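Local coordinates for protein Rho guanine nucleotide exchange factor 12 (Homo sapiens, PDB 1TXD) that acts through its DH and PH domains, the part of the protein given here, as a guanine nucleotide exchange factor for the small GTPase RhoA, at residues Q26-E31 against D182-Y187; K116-A121 against L208-Q213. The protein carries 1 engineered substitution. All coordinates share one frame; numbering follows the deposited sequence.

Contact 1. Residues Q26-E31 against D182-Y187; sequences QEVINE and DNIAKY
V28 pushes its branched end against the backbone of the facing helix at I184, and the meeting rests mainly on van der Waals contact, for no hydrogen bond crosses it. With V28 CG1 anti to the carbonyl carbon (chi1 -62°), the other methyl, CG2, stands between backbone N and carbonyl carbon, 3.7 Å from I184 CA and equally near N183 O. A short branched residue suits this place: CG2 reaches the facing backbone, the CA atoms of V28 and I184 being 5.7 Å apart, while CG1 turns to the Y187 ring, 4.1 Å from CE2. I184 answers with its own chain: CG1 is 3.9 Å from V28 CG2, while CG2 meets I29 CG1 at 4.0 Å, the two isoleucines crossing at about a right angle. The segments belong to helices 20-57 and 169-186 of the DH domain, an elongated helical bundle, and run nearly antiparallel at 164°, their axes 8.7 Å apart. Y187, the first residue past the helical part, adds its ring edge: it crosses the valine at about a right angle and takes V28 CG2 near the ring plane, 4.1 Å from CD2. On the buried side, I184 also touches L32 and V197, and I29 packs on I98 and I101.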
ATOM      1  N   GLN A  26      30.081  15.011   3.516  1.00 20.04           N
ATOM      2  CA  GLN A  26      29.420  15.696   4.614  1.00 21.27           C
ATOM      3  C   GLN A  26      28.087  16.192   4.137  1.00 22.59           C
ATOM      4  O   GLN A  26      27.118  16.174   4.884  1.00 22.16           O
ATOM      5  CB  GLN A  26      30.207  16.882   5.133  1.00 20.40           C
ATOM      6  CG  GLN A  26      31.543  16.507   5.784  1.00 21.10           C
ATOM      7  CD  GLN A  26      31.351  15.774   7.078  1.00 19.34           C
ATOM      8  OE1 GLN A  26      30.544  16.190   7.895  1.00 18.75           O
ATOM      9  NE2 GLN A  26      32.052  14.661   7.245  1.00 16.84           N
ATOM     10  N   GLU A  27      28.067  16.661   2.903  1.00 22.58           N
ATOM     11  CA  GLU A  27      26.874  17.228   2.326  1.00 24.76           C
ATOM     12  C   GLU A  27      25.770  16.177   2.231  1.00 23.34           C
ATOM     13  O   GLU A  27      24.637  16.476   2.522  1.00 24.30           O
ATOM     14  CB  GLU A  27      27.163  17.834   0.948  1.00 25.66           C
ATOM     15  CG  GLU A  27      27.648  19.297   0.976  1.00 29.65           C
ATOM     16  CD  GLU A  27      28.284  19.733  -0.350  1.00 31.06           C
ATOM     17  OE1 GLU A  27      29.024  20.752  -0.404  1.00 32.94           O
ATOM     18  OE2 GLU A  27      28.030  19.045  -1.362  1.00 33.18           O
ATOM     19  N   VAL A  28      26.111  14.964   1.815  1.00 23.24           N
ATOM     20  CA  VAL A  28      25.146  13.895   1.693  1.00 23.22           C
ATOM     21  C   VAL A  28      24.740  13.281   3.045  1.00 24.61           C
ATOM     22  O   VAL A  28      23.599  12.843   3.181  1.00 26.65           O
ATOM     23  CB  VAL A  28      25.573  12.801   0.698  1.00 23.17           C
ATOM     24  CG1 VAL A  28      25.722  13.373  -0.691  1.00 23.28           C
ATOM     25  CG2 VAL A  28      26.834  12.094   1.142  1.00 22.57           C
ATOM     26  N   ILE A  29      25.620  13.263   4.046  1.00 23.89           N
ATOM     27  CA  ILE A  29      25.184  12.879   5.379  1.00 24.87           C
ATOM     28  C   ILE A  29      24.192  13.928   5.881  1.00 26.34           C
ATOM     29  O   ILE A  29      23.237  13.625   6.596  1.00 26.92           O
ATOM     30  CB  ILE A  29      26.351  12.763   6.382  1.00 23.65           C
ATOM     31  CG1 ILE A  29      27.155  11.505   6.122  1.00 23.22           C
ATOM     32  CG2 ILE A  29      25.824  12.680   7.813  1.00 23.57           C
ATOM     33  CD1 ILE A  29      28.492  11.488   6.842  1.00 23.05           C
ATOM     34  N   ASN A  30      24.438  15.173   5.526  1.00 26.88           N
ATOM     35  CA  ASN A  30      23.590  16.251   5.989  1.00 27.61           C
ATOM     36  C   ASN A  30      22.228  16.285   5.320  1.00 26.10           C
ATOM     37  O   ASN A  30      21.274  16.776   5.916  1.00 24.32           O
ATOM     38  CB  ASN A  30      24.278  17.586   5.801  1.00 28.01           C
ATOM     39  CG  ASN A  30      25.012  17.980   7.006  1.00 32.01           C
ATOM     40  OD1 ASN A  30      24.453  18.615   7.896  1.00 34.34           O
ATOM     41  ND2 ASN A  30      26.300  17.590   7.079  1.00 36.16           N
ATOM     42  N   GLU A  31      22.173  15.775   4.087  1.00 24.34           N
ATOM     43  CA  GLU A  31      20.943  15.599   3.372  1.00 24.60           C
ATOM     44  C   GLU A  31      20.054  14.566   4.092  1.00 23.76           C
ATOM     45  O   GLU A  31      18.857  14.757   4.162  1.00 22.98           O
ATOM     46  CB  GLU A  31      21.240  15.166   1.921  1.00 27.78           C
ATOM     47  CG  GLU A  31      20.051  15.041   0.967  1.00 30.42           C
ATOM     48  CD  GLU A  31      19.318  16.350   0.702  1.00 36.24           C
ATOM     49  OE1 GLU A  31      19.512  17.326   1.487  1.00 40.12           O
ATOM     50  OE2 GLU A  31      18.518  16.400  -0.282  1.00 37.09           O
ATOM     51  N   ASP A 182      23.017   5.117  -0.343  1.00 23.17           N
ATOM     52  CA  ASP A 182      23.892   4.862  -1.476  1.00 25.05           C
ATOM     53  C   ASP A 182      24.829   6.051  -1.740  1.00 25.75           C
ATOM     54  O   ASP A 182      25.980   5.873  -2.133  1.00 25.79           O
ATOM     55  CB  ASP A 182      23.096   4.649  -2.749  1.00 25.81           C
ATOM     56  CG  ASP A 182      22.490   3.278  -2.864  1.00 25.62           C
ATOM     57  OD1 ASP A 182      22.794   2.367  -2.075  1.00 20.84           O
ATOM     58  OD2 ASP A 182      21.683   3.039  -3.789  1.00 28.05           O
ATOM     59  N   ASN A 183      24.334   7.265  -1.518  1.00 26.98           N
ATOM     60  CA  ASN A 183      25.116   8.463  -1.819  1.00 27.48           C
ATOM     61  C   ASN A 183      26.167   8.694  -0.757  1.00 26.77           C
ATOM     62  O   ASN A 183      27.276   9.135  -1.056  1.00 26.32           O
ATOM     63  CB  ASN A 183      24.227   9.691  -1.951  1.00 27.83           C
ATOM     64  CG  ASN A 183      23.846   9.969  -3.376  1.00 30.31           C
ATOM     65  OD1 ASN A 183      24.458   9.440  -4.318  1.00 32.87           O
ATOM     66  ND2 ASN A 183      22.844  10.809  -3.558  1.00 31.22           N
ATOM     67  N   ILE A 184      25.827   8.381   0.482  1.00 25.64           N
ATOM     68  CA  ILE A 184      26.819   8.427   1.536  1.00 25.14           C
ATOM     69  C   ILE A 184      27.911   7.413   1.170  1.00 25.22           C
ATOM     70  O   ILE A 184      29.077   7.751   1.191  1.00 26.00           O
ATOM     71  CB  ILE A 184      26.192   8.168   2.918  1.00 24.56           C
ATOM     72  CG1 ILE A 184      25.169   9.268   3.253  1.00 23.21           C
ATOM     73  CG2 ILE A 184      27.273   8.153   3.970  1.00 24.62           C
ATOM     74  CD1 ILE A 184      24.254   8.954   4.410  1.00 22.19           C
ATOM     75  N   ALA A 185      27.529   6.208   0.754  1.00 24.42           N
ATOM     76  CA  ALA A 185      28.505   5.174   0.412  1.00 24.13           C
ATOM     77  C   ALA A 185      29.434   5.628  -0.715  1.00 24.38           C
ATOM     78  O   ALA A 185      30.638   5.387  -0.690  1.00 23.33           O
ATOM     79  CB  ALA A 185      27.806   3.905  -0.013  1.00 23.95           C
ATOM     80  N   LYS A 186      28.842   6.288  -1.693  1.00 23.96           N
ATOM     81  CA  LYS A 186      29.549   6.791  -2.849  1.00 24.14           C
ATOM     82  C   LYS A 186      30.752   7.658  -2.469  1.00 25.08           C
ATOM     83  O   LYS A 186      31.797   7.576  -3.113  1.00 24.87           O
ATOM     84  CB  LYS A 186      28.575   7.595  -3.716  1.00 23.67           C
ATOM     85  CG  LYS A 186      29.086   7.963  -5.076  1.00 24.10           C
ATOM     86  CD  LYS A 186      28.116   8.882  -5.810  1.00 23.94           C
ATOM     87  CE  LYS A 186      28.804   9.482  -7.062  1.00 24.01           C
ATOM     88  NZ  LYS A 186      27.819   9.865  -8.086  1.00 23.44           N
ATOM     89  N   TYR A 187      30.595   8.518  -1.464  1.00 25.72           N
ATOM     90  CA  TYR A 187      31.670   9.418  -1.043  1.00 26.79           C
ATOM     91  C   TYR A 187      32.331   8.941   0.251  1.00 28.43           C
ATOM     92  O   TYR A 187      32.764   9.726   1.086  1.00 28.84           O
ATOM     93  CB  TYR A 187      31.128  10.841  -0.883  1.00 26.83           C
ATOM     94  CG  TYR A 187      30.522  11.390  -2.153  1.00 26.54           C
ATOM     95  CD1 TYR A 187      31.314  11.661  -3.264  1.00 26.78           C
ATOM     96  CD2 TYR A 187      29.152  11.610  -2.251  1.00 26.58           C
ATOM     97  CE1 TYR A 187      30.755  12.164  -4.441  1.00 27.26           C
ATOM     98  CE2 TYR A 187      28.595  12.105  -3.399  1.00 27.39           C
ATOM     99  CZ  TYR A 187      29.400  12.382  -4.495  1.00 28.19           C
ATOM    100  OH  TYR A 187      28.821  12.869  -5.634  1.00 30.12           O
TER

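Contact 2. Residues K116-A121 against L208-Q213; sequences KLKHAA and LNFVNQ. Engineered in segment 208-213: F210 (natural residue Tyr).
K118 lays its aliphatic chain across one face of the F210 ring, at about a right angle to the phenylalanine side chain. CG of the lysine is 3.5 Å from F210 CD1, and CE comes over the centre of the ring, 3.7 Å from the centroid, in a CH-pi contact. Beyond CG the lysine chain is extended, which carries NZ past the middle: the ammonium makes an off-centre cation-pi contact, 4.7 Å from the ring centroid and 29° from its normal. Lysine suits a partly exposed site such as this: its methylenes can cover an aromatic face and its ammonium can still interact with the ring. F210 is an engineered residue, tyrosine in the natural protein; its CG, anti to the backbone N, carries the ring toward helix 112-126. Its CZ lies over one face of the H119 ring, 4.1 Å from CE1, with the planes inclined at 45°. Deeper in, V211 CG2 packs against K118 O, at 3.8 Å, and A121 CB, at 4.0 Å; alanine suits the place, its single CB meeting the valine's methyl directly. These helices, 112-126 and 191-230, run almost parallel at 19°, with axes 9.1 Å apart. In the DH bundle A121 and V211 both also pack on L174 of helix 169-186, while L117 and A120 face helix 72-90.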
ATOM      1  N   LYS A 116      11.653  -2.623  13.873  1.00 17.86           N
ATOM      2  CA  LYS A 116      10.755  -1.621  14.344  1.00 20.03           C
ATOM      3  C   LYS A 116      10.250  -0.742  13.153  1.00 18.55           C
ATOM      4  O   LYS A 116       9.087  -0.531  13.049  1.00 16.07           O
ATOM      5  CB  LYS A 116      11.418  -0.789  15.426  1.00 22.17           C
ATOM      6  CG  LYS A 116      10.551   0.368  15.882  1.00 25.93           C
ATOM      7  CD  LYS A 116      11.118   1.033  17.161  1.00 30.90           C
ATOM      8  CE  LYS A 116      10.088   1.956  17.854  1.00 29.90           C
ATOM      9  NZ  LYS A 116       9.397   1.264  19.050  1.00 34.64           N
ATOM     10  N   LEU A 117      11.130  -0.293  12.262  1.00 17.88           N
ATOM     11  CA  LEU A 117      10.748   0.571  11.167  1.00 17.98           C
ATOM     12  C   LEU A 117       9.915  -0.165  10.181  1.00 16.29           C
ATOM     13  O   LEU A 117       8.891   0.345   9.823  1.00 16.75           O
ATOM     14  CB  LEU A 117      11.978   1.214  10.468  1.00 17.12           C
ATOM     15  CG  LEU A 117      11.810   2.055   9.221  1.00 17.15           C
ATOM     16  CD1 LEU A 117      10.803   3.121   9.494  1.00 19.85           C
ATOM     17  CD2 LEU A 117      13.161   2.680   8.743  1.00 19.61           C
ATOM     18  N   LYS A 118      10.321  -1.365   9.767  1.00 16.93           N
ATOM     19  CA  LYS A 118       9.569  -2.073   8.746  1.00 17.30           C
ATOM     20  C   LYS A 118       8.169  -2.434   9.258  1.00 17.73           C
ATOM     21  O   LYS A 118       7.214  -2.195   8.571  1.00 15.46           O
ATOM     22  CB  LYS A 118      10.335  -3.273   8.162  1.00 17.89           C
ATOM     23  CG  LYS A 118      10.094  -4.652   8.732  1.00 20.59           C
ATOM     24  CD  LYS A 118      11.254  -5.599   8.321  1.00 24.44           C
ATOM     25  CE  LYS A 118      10.880  -7.087   8.258  1.00 24.82           C
ATOM     26  NZ  LYS A 118      12.009  -7.932   7.745  1.00 28.69           N
ATOM     27  N   HIS A 119       8.026  -2.906  10.498  1.00 18.33           N
ATOM     28  CA  HIS A 119       6.658  -3.191  11.002  1.00 18.20           C
ATOM     29  C   HIS A 119       5.788  -1.990  11.208  1.00 17.42           C
ATOM     30  O   HIS A 119       4.607  -2.021  10.951  1.00 17.47           O
ATOM     31  CB  HIS A 119       6.683  -4.039  12.251  1.00 15.06           C
ATOM     32  CG  HIS A 119       7.066  -5.451  11.971  1.00 13.52           C
ATOM     33  ND1 HIS A 119       6.163  -6.472  11.955  1.00 14.96           N
ATOM     34  CD2 HIS A 119       8.267  -6.016  11.746  1.00 12.07           C
ATOM     35  CE1 HIS A 119       6.786  -7.615  11.714  1.00 11.05           C
ATOM     36  NE2 HIS A 119       8.062  -7.358  11.589  1.00 12.12           N
ATOM     37  N   ALA A 120       6.378  -0.884  11.601  1.00 20.52           N
ATOM     38  CA  ALA A 120       5.551   0.277  11.877  1.00 19.83           C
ATOM     39  C   ALA A 120       5.142   0.900  10.554  1.00 19.17           C
ATOM     40  O   ALA A 120       3.961   1.200  10.333  1.00 15.87           O
ATOM     41  CB  ALA A 120       6.263   1.264  12.736  1.00 19.46           C
ATOM     42  N   ALA A 121       6.097   1.078   9.663  1.00 20.80           N
ATOM     43  CA  ALA A 121       5.766   1.627   8.360  1.00 22.43           C
ATOM     44  C   ALA A 121       4.823   0.712   7.564  1.00 22.63           C
ATOM     45  O   ALA A 121       4.051   1.185   6.687  1.00 20.06           O
ATOM     46  CB  ALA A 121       7.027   1.886   7.530  1.00 23.39           C
ATOM     47  N   LEU A 208      11.992  -1.456   2.554  1.00 23.14           N
ATOM     48  CA  LEU A 208      11.117  -0.918   1.555  1.00 23.74           C
ATOM     49  C   LEU A 208      10.347  -2.049   0.889  1.00 25.30           C
ATOM     50  O   LEU A 208       9.135  -1.948   0.785  1.00 25.84           O
ATOM     51  CB  LEU A 208      11.908  -0.127   0.508  1.00 24.09           C
ATOM     52  CG  LEU A 208      11.174   0.353  -0.732  1.00 24.03           C
ATOM     53  CD1 LEU A 208      10.033   1.272  -0.366  1.00 22.90           C
ATOM     54  CD2 LEU A 208      12.184   1.012  -1.786  1.00 26.28           C
ATOM     55  N   ASN A 209      11.039  -3.103   0.436  1.00 25.14           N
ATOM     56  CA  ASN A 209      10.372  -4.245  -0.178  1.00 26.09           C
ATOM     57  C   ASN A 209       9.317  -4.924   0.700  1.00 25.73           C
ATOM     58  O   ASN A 209       8.317  -5.395   0.167  1.00 24.59           O
ATOM     59  CB  ASN A 209      11.387  -5.300  -0.648  1.00 27.47           C
ATOM     60  CG  ASN A 209      12.246  -4.807  -1.791  1.00 30.31           C
ATOM     61  OD1 ASN A 209      13.477  -4.942  -1.761  1.00 34.16           O
ATOM     62  ND2 ASN A 209      11.609  -4.230  -2.810  1.00 33.30           N
ATOM     63  N   PHE A 210       9.547  -4.968   2.024  1.00 25.81           N
ATOM     64  CA  PHE A 210       8.605  -5.555   2.993  1.00 25.89           C
ATOM     65  C   PHE A 210       7.412  -4.639   3.110  1.00 24.40           C
ATOM     66  O   PHE A 210       6.281  -5.062   3.248  1.00 22.93           O
ATOM     67  CB  PHE A 210       9.281  -5.693   4.378  1.00 26.85           C
ATOM     68  CG  PHE A 210       8.382  -6.264   5.494  1.00 26.82           C
ATOM     69  CD1 PHE A 210       7.661  -5.432   6.325  1.00 27.98           C
ATOM     70  CD2 PHE A 210       8.322  -7.648   5.722  1.00 28.57           C
ATOM     71  CE1 PHE A 210       6.854  -5.959   7.378  1.00 28.41           C
ATOM     72  CE2 PHE A 210       7.532  -8.190   6.751  1.00 26.46           C
ATOM     73  CZ  PHE A 210       6.783  -7.325   7.584  1.00 28.51           C
ATOM     74  N   VAL A 211       7.665  -3.346   3.123  1.00 24.59           N
ATOM     75  CA  VAL A 211       6.561  -2.414   3.206  1.00 21.26           C
ATOM     76  C   VAL A 211       5.753  -2.470   1.917  1.00 20.07           C
ATOM     77  O   VAL A 211       4.553  -2.671   1.956  1.00 18.16           O
ATOM     78  CB  VAL A 211       7.013  -1.057   3.536  1.00 19.05           C
ATOM     79  CG1 VAL A 211       5.835  -0.039   3.349  1.00 20.08           C
ATOM     80  CG2 VAL A 211       7.487  -1.094   4.967  1.00 21.08           C
ATOM     81  N   ASN A 212       6.419  -2.359   0.784  1.00 22.32           N
ATOM     82  CA  ASN A 212       5.741  -2.466  -0.516  1.00 24.30           C
ATOM     83  C   ASN A 212       4.871  -3.701  -0.708  1.00 26.60           C
ATOM     84  O   ASN A 212       3.902  -3.660  -1.462  1.00 28.20           O
ATOM     85  CB  ASN A 212       6.740  -2.399  -1.689  1.00 22.91           C
ATOM     86  CG  ASN A 212       7.144  -0.966  -2.040  1.00 23.05           C
ATOM     87  OD1 ASN A 212       6.501   0.010  -1.612  1.00 24.91           O
ATOM     88  ND2 ASN A 212       8.230  -0.829  -2.786  1.00 23.43           N
ATOM     89  N   GLN A 213       5.239  -4.815  -0.088  1.00 27.51           N
ATOM     90  CA  GLN A 213       4.548  -6.077  -0.346  1.00 26.92           C
ATOM     91  C   GLN A 213       3.266  -6.081   0.503  1.00 24.39           C
ATOM     92  O   GLN A 213       2.218  -6.525   0.085  1.00 20.23           O
ATOM     93  CB  GLN A 213       5.511  -7.248  -0.041  1.00 28.65           C
ATOM     94  CG  GLN A 213       5.032  -8.649  -0.329  1.00 31.24           C
ATOM     95  CD  GLN A 213       4.201  -8.755  -1.597  1.00 33.87           C
ATOM     96  OE1 GLN A 213       4.704  -8.486  -2.692  1.00 35.68           O
ATOM     97  NE2 GLN A 213       2.923  -9.139  -1.453  1.00 33.06           N
TER

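How the contacts relate
From the N terminus, the chain enters contact 1 in helix 20-57, then reaches the first half of contact 2 in helix 112-126. It returns to contact 1 at the end of helix 169-186, closing a loop of 150 residues, and closes contact 2 in helix 191-230 after a loop of 86. The loops therefore cross rather than nest, and both consist mainly of helix, without strand. The centres lie about 23 Å apart and the nearest atoms about 10 Å, so the contacts do not touch and fasten separate places in the DH bundle. Their second segments lie on helices 169-186 and 191-230, which follow each other in the chain, so helices 20-57 and 112-126 are tied to one consecutive helical pair.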